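Local coordinates for putative isohexenylglutaconyl-CoA hydratase (Pseudomonas aeruginosa, PDB 4ZU2), which hydrates isohexenylglutaconyl-CoA, an intermediate of bacterial citronellate breakdown, as a member of the crotonase (enoyl-CoA hydratase/isomerase) family, at the interface of chains A and B. Residues are numbered along the deposited sequence; one frame, centred on the assembly and turned at random. Chains: chain A/B, Putative isohexenylglutaconyl-CoA hydratase.

Contact 1: the interface of chains A and B. Residues chain A 167-170; chain B 104, 203-204, 207.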
ATOM      1  N   LEU A 167      -5.785  16.842   0.233  1.00 15.88           N
ATOM      2  CA  LEU A 167      -6.852  17.606   0.842  1.00 11.47           C
ATOM      3  C   LEU A 167      -6.368  18.717   1.835  1.00 23.93           C
ATOM      4  O   LEU A 167      -7.203  19.410   2.415  1.00 20.79           O
ATOM      5  CB  LEU A 167      -7.824  16.658   1.519  1.00 16.41           C
ATOM      6  CG  LEU A 167      -8.312  15.548   0.574  1.00 25.86           C
ATOM      7  CD1 LEU A 167      -9.116  14.524   1.337  1.00 22.03           C
ATOM      8  CD2 LEU A 167      -9.114  16.128  -0.633  1.00 15.96           C
ATOM      9  N   THR A 168      -5.044  18.869   1.998  1.00 22.68           N
ATOM     10  CA  THR A 168      -4.449  19.882   2.885  1.00 24.94           C
ATOM     11  C   THR A 168      -3.368  20.702   2.141  1.00 24.36           C
ATOM     12  O   THR A 168      -2.844  21.653   2.677  1.00 22.84           O
ATOM     13  CB  THR A 168      -3.832  19.238   4.240  1.00 19.99           C
ATOM     14  OG1 THR A 168      -2.644  18.482   3.964  1.00 11.72           O
ATOM     15  CG2 THR A 168      -4.823  18.346   4.936  1.00 17.23           C
ATOM     16  N   ALA A 169      -3.020  20.301   0.913  1.00 29.48           N
ATOM     17  CA  ALA A 169      -1.966  20.975   0.128  1.00 29.06           C
ATOM     18  C   ALA A 169      -0.639  21.130   0.895  1.00 27.80           C
ATOM     19  O   ALA A 169       0.132  22.061   0.660  1.00 24.12           O
ATOM     20  CB  ALA A 169      -2.470  22.338  -0.369  1.00 31.93           C
ATOM     21  N   ALA A 170      -0.361  20.171   1.768  1.00 25.36           N
ATOM     22  CA  ALA A 170       0.845  20.174   2.604  1.00 28.43           C
ATOM     23  C   ALA A 170       2.155  20.173   1.827  1.00 30.00           C
ATOM     24  O   ALA A 170       2.363  19.332   0.955  1.00 28.28           O
ATOM     25  CB  ALA A 170       0.827  18.925   3.523  1.00 31.58           C
TER
ATOM     26  N   LEU B 104     -13.076  17.202   5.069  1.00 19.62           N
ATOM     27  CA  LEU B 104     -11.853  16.609   5.607  1.00 14.49           C
ATOM     28  C   LEU B 104     -12.146  16.064   6.994  1.00 20.21           C
ATOM     29  O   LEU B 104     -12.650  16.786   7.837  1.00 28.99           O
ATOM     30  CB  LEU B 104     -10.712  17.621   5.659  1.00 18.69           C
ATOM     31  CG  LEU B 104      -9.365  17.106   6.203  1.00 21.86           C
ATOM     32  CD1 LEU B 104      -8.496  16.656   5.087  1.00 20.40           C
ATOM     33  CD2 LEU B 104      -8.613  18.172   7.047  1.00 27.80           C
ATOM     34  N   GLN B 203      -3.803  24.490   7.356  1.00 30.88           N
ATOM     35  CA  GLN B 203      -3.583  23.908   6.034  1.00 27.70           C
ATOM     36  C   GLN B 203      -4.911  23.765   5.293  1.00 25.22           C
ATOM     37  O   GLN B 203      -5.091  24.320   4.203  1.00 26.78           O
ATOM     38  CB  GLN B 203      -2.905  22.559   6.180  1.00 24.33           C
ATOM     39  CG  GLN B 203      -1.484  22.679   6.653  1.00 24.08           C
ATOM     40  CD  GLN B 203      -0.858  21.358   7.081  1.00 27.17           C
ATOM     41  OE1 GLN B 203      -1.517  20.498   7.668  1.00 31.28           O
ATOM     42  NE2 GLN B 203       0.424  21.196   6.781  1.00 26.17           N
ATOM     43  N   LEU B 204      -5.830  23.029   5.898  1.00 22.76           N
ATOM     44  CA  LEU B 204      -7.184  22.859   5.379  1.00 19.43           C
ATOM     45  C   LEU B 204      -7.848  24.178   4.952  1.00 25.00           C
ATOM     46  O   LEU B 204      -8.548  24.244   3.947  1.00 24.08           O
ATOM     47  CB  LEU B 204      -8.041  22.144   6.415  1.00 12.16           C
ATOM     48  CG  LEU B 204      -9.455  21.681   6.012  1.00 23.45           C
ATOM     49  CD1 LEU B 204     -10.515  22.769   6.174  1.00 26.38           C
ATOM     50  CD2 LEU B 204      -9.472  21.134   4.561  1.00 16.58           C
ATOM     51  N   CYS B 207      -7.428  25.411   1.414  1.00 25.41           N
ATOM     52  CA  CYS B 207      -7.963  24.527   0.347  1.00 16.13           C
ATOM     53  C   CYS B 207      -9.479  24.650   0.142  1.00 19.04           C
ATOM     54  O   CYS B 207     -10.257  24.718   1.097  1.00 19.71           O
ATOM     55  CB  CYS B 207      -7.657  23.060   0.666  1.00 20.73           C
ATOM     56  SG  CYS B 207      -5.943  22.749   0.810  1.00 22.67           S
TER
HETATM   57  O   HOH W   1      -1.740  18.018   7.012  1.00 27.05           O
HETATM   58  O   HOH W   2      -2.276  24.521   3.199  1.00 46.04           O
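A:Thr168 and A:Leu167, the last residues of helix 159-168, meet B:Leu104, B:Gln203 and B:Cys207 in a subunit interface of the crotonase fold, a family that commonly assembles as trimers. Within this patch no N or O of one chain comes close enough to bond directly to the other; packing and water carry the contact. In the apolar part, branch CD1 of B:Leu104, at the start of strand 104-109, points at the root of A:Leu167, with CD1 3.6 Å from CB. With CG anti to the backbone N (chi1 -180°), the side chain of B:Leu104 is directed across to A:Leu167. Its CD1 also lies 4.0 Å from the methyl CG2 of A:Thr168, the two side chains crossing at about a right angle. B:Leu204 puts its CD2 methyl end-on to the carbonyl oxygen of A:Leu167. Sulphur packs against the helix end: SG of B:Cys207 sits 3.5 Å from the carbonyl carbon C of A:Thr168. The same SG touches the methyl CB of A:Ala169 at 3.7 Å, where positive phi (52°) turns the chain out of the helix. B:Gln203, near the end of helix 190-205, lays its CB alongside CB of A:Thr168, and its chain, extended beyond CG, carries the amide towards A:Ala170, whose CB faces NE2. Two waters bridge the polar groups. Water 2 links two main-chain carbonyls, 3.0 Å from O of A:Thr168 and 3.0 Å from O of B:Gln203, and could donate a hydrogen to each. Water 1 joins the side chains of the same two residues. A:Thr168 holds its hydroxyl between the backbone N and the carbonyl carbon (chi1 71°), leaving OG1 3.2 Å from water 1 while CG2 is turned to the leucine. On the other side of that bridge, the amide oxygen OE1 of B:Gln203 approaches water 1 to 2.6 Å.

Contact 2: the interface of chains A and B. Residues chain A 140, 144-146, 166-167; chain B 211-212, 215.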
ATOM      1  N   THR A 140      -5.770  21.947  -4.807  1.00 13.63           N
ATOM      2  CA  THR A 140      -7.054  22.377  -4.212  1.00 15.81           C
ATOM      3  C   THR A 140      -6.936  23.704  -3.425  1.00 15.91           C
ATOM      4  O   THR A 140      -7.951  24.283  -3.062  1.00 14.40           O
ATOM      5  CB  THR A 140      -7.623  21.345  -3.262  1.00 12.02           C
ATOM      6  OG1 THR A 140      -6.727  21.211  -2.160  1.00 17.86           O
ATOM      7  CG2 THR A 140      -7.835  20.001  -3.946  1.00  8.27           C
ATOM      8  N   ILE A 144      -8.719  23.961  -7.870  1.00 16.19           N
ATOM      9  CA  ILE A 144      -8.670  22.909  -8.897  1.00 17.97           C
ATOM     10  C   ILE A 144      -8.285  21.523  -8.306  1.00 16.10           C
ATOM     11  O   ILE A 144      -8.186  21.391  -7.097  1.00  8.54           O
ATOM     12  CB  ILE A 144      -7.742  23.295 -10.069  1.00 18.20           C
ATOM     13  CG1 ILE A 144      -6.271  23.273  -9.659  1.00 21.13           C
ATOM     14  CG2 ILE A 144      -8.112  24.712 -10.603  1.00 27.11           C
ATOM     15  CD1 ILE A 144      -5.307  23.782 -10.773  1.00 23.25           C
ATOM     16  N   LEU A 145      -8.077  20.522  -9.173  1.00  9.30           N
ATOM     17  CA  LEU A 145      -7.977  19.122  -8.764  1.00 14.78           C
ATOM     18  C   LEU A 145      -6.640  18.590  -9.224  1.00 17.69           C
ATOM     19  O   LEU A 145      -6.259  18.872 -10.329  1.00 13.73           O
ATOM     20  CB  LEU A 145      -9.064  18.265  -9.419  1.00 12.37           C
ATOM     21  CG  LEU A 145     -10.500  18.759  -9.465  1.00 17.78           C
ATOM     22  CD1 LEU A 145     -11.434  17.660 -10.053  1.00 12.05           C
ATOM     23  CD2 LEU A 145     -10.957  19.224  -8.088  1.00  9.92           C
ATOM     24  N   PRO A 146      -5.930  17.825  -8.370  1.00 14.21           N
ATOM     25  CA  PRO A 146      -4.843  17.011  -8.907  1.00 15.35           C
ATOM     26  C   PRO A 146      -5.471  15.756  -9.595  1.00 12.08           C
ATOM     27  O   PRO A 146      -5.335  14.651  -9.108  1.00 16.54           O
ATOM     28  CB  PRO A 146      -3.998  16.676  -7.650  1.00 15.61           C
ATOM     29  CG  PRO A 146      -5.016  16.661  -6.487  1.00  7.42           C
ATOM     30  CD  PRO A 146      -6.163  17.592  -6.932  1.00 10.56           C
ATOM     31  N   ALA A 166      -3.288  15.690  -0.615  1.00 17.35           N
ATOM     32  CA  ALA A 166      -4.220  16.242  -1.552  1.00 19.71           C
ATOM     33  C   ALA A 166      -5.272  17.195  -0.934  1.00 20.35           C
ATOM     34  O   ALA A 166      -5.639  18.198  -1.534  1.00 20.18           O
ATOM     35  CB  ALA A 166      -4.921  15.111  -2.287  1.00 17.72           C
ATOM     36  N   LEU A 167      -5.785  16.842   0.233  1.00 15.88           N
ATOM     37  CA  LEU A 167      -6.852  17.606   0.842  1.00 11.47           C
ATOM     38  C   LEU A 167      -6.368  18.717   1.835  1.00 23.93           C
ATOM     39  O   LEU A 167      -7.203  19.410   2.415  1.00 20.79           O
ATOM     40  CB  LEU A 167      -7.824  16.658   1.519  1.00 16.41           C
ATOM     41  CG  LEU A 167      -8.312  15.548   0.574  1.00 25.86           C
ATOM     42  CD1 LEU A 167      -9.116  14.524   1.337  1.00 22.03           C
ATOM     43  CD2 LEU A 167      -9.114  16.128  -0.633  1.00 15.96           C
TER
ATOM     44  N   ALA B 211     -13.457  21.839  -4.331  1.00 17.37           N
ATOM     45  CA  ALA B 211     -12.249  21.244  -4.847  1.00 14.39           C
ATOM     46  C   ALA B 211     -11.840  20.035  -4.012  1.00 21.77           C
ATOM     47  O   ALA B 211     -11.421  19.032  -4.574  1.00 19.52           O
ATOM     48  CB  ALA B 211     -11.119  22.262  -4.878  1.00 12.84           C
ATOM     49  N   ASN B 212     -11.971  20.137  -2.688  1.00 19.52           N
ATOM     50  CA  ASN B 212     -11.594  19.038  -1.800  1.00 20.51           C
ATOM     51  C   ASN B 212     -12.519  17.827  -1.969  1.00 16.49           C
ATOM     52  O   ASN B 212     -12.068  16.694  -2.008  1.00 22.74           O
ATOM     53  CB  ASN B 212     -11.623  19.474  -0.332  1.00 18.75           C
ATOM     54  CG  ASN B 212     -10.252  19.804   0.226  1.00 24.09           C
ATOM     55  OD1 ASN B 212      -9.196  19.708  -0.440  1.00 25.54           O
ATOM     56  ND2 ASN B 212     -10.262  20.241   1.465  1.00 29.90           N
ATOM     57  N   THR B 215     -11.773  15.973  -5.339  1.00 21.46           N
ATOM     58  CA  THR B 215     -10.467  15.357  -5.297  1.00 18.06           C
ATOM     59  C   THR B 215     -10.559  14.071  -4.509  1.00 19.23           C
ATOM     60  O   THR B 215     -10.010  13.017  -4.912  1.00 11.70           O
ATOM     61  CB  THR B 215      -9.466  16.284  -4.660  1.00 23.52           C
ATOM     62  OG1 THR B 215      -9.286  17.428  -5.507  1.00 23.94           O
ATOM     63  CG2 THR B 215      -8.119  15.577  -4.472  1.00 22.02           C
TER
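The first turns of helix 209-221 of chain B, in the C-terminal helical region of this crotonase-family subunit, press B:Thr215 into chain A between 3-10 helix 139-142, loop residues A:Leu145 and A:Pro146, and the end of helix 159-168. B:Thr215 buries 71 Å² here, more than any other residue of the patch. Its methyl CG2, anti to the backbone N, meets the CD–CG side of the proline ring, 3.7 Å from CD of A:Pro146, the side chains crossing at about a right angle, and also faces CB of A:Ala166. The hydroxyl is turned back to its own helix: OG1 bonds the carbonyl O of B:Ala211 at 2.8 Å, tilted 29° from the carbonyl plane. Over that hydroxyl lies the methyl CG2 of A:Thr140, 3.3 Å from OG1. A:Leu145 runs past B:Thr215 in the opposite direction and brings CD2 to 3.5 Å from O of B:Ala211. The polar side is modest. A:Thr140 OG1 donates to O of A:Ala166 at 3.3 Å, nearly along the C=O axis (162°), tying the 3-10 helix to the longer helix. A weak alternative for the same hydroxyl hydrogen is OD1 of B:Asn212, 3.4 Å from OG1. The other end of that carboxamide, ND2, makes a weak bond of 3.3 Å to the carbonyl O of A:Leu167, and both, though weak, would be consistent with the modelled orientation of the amide. The carboxamide and the A:Leu167 side chain cross obliquely, and branch CD2 of the leucine reaches the main-chain O of B:Asn212, at 3.3 Å.

The C-alpha centres of contact 1 and contact 2 are about 9 Å apart, and both involve the end of helix 159-168 of chain A. A:Leu167 belongs to each: CB packs on B:Leu104 in contact 1, while CD2 reaches B:Asn212 in contact 2, and its carbonyl oxygen faces chain B in both. Chain B answers in contact 1 with B:Leu104 of strand 104-109, the end of helix 190-205 and B:Cys207, and in contact 2 with the helix that follows in sequence, 209-221. The patches appear to be neighbouring parts of one strip, water-bridged at one end and with weak direct hydrogen bonds at the other, consistent with the three-copy assembly.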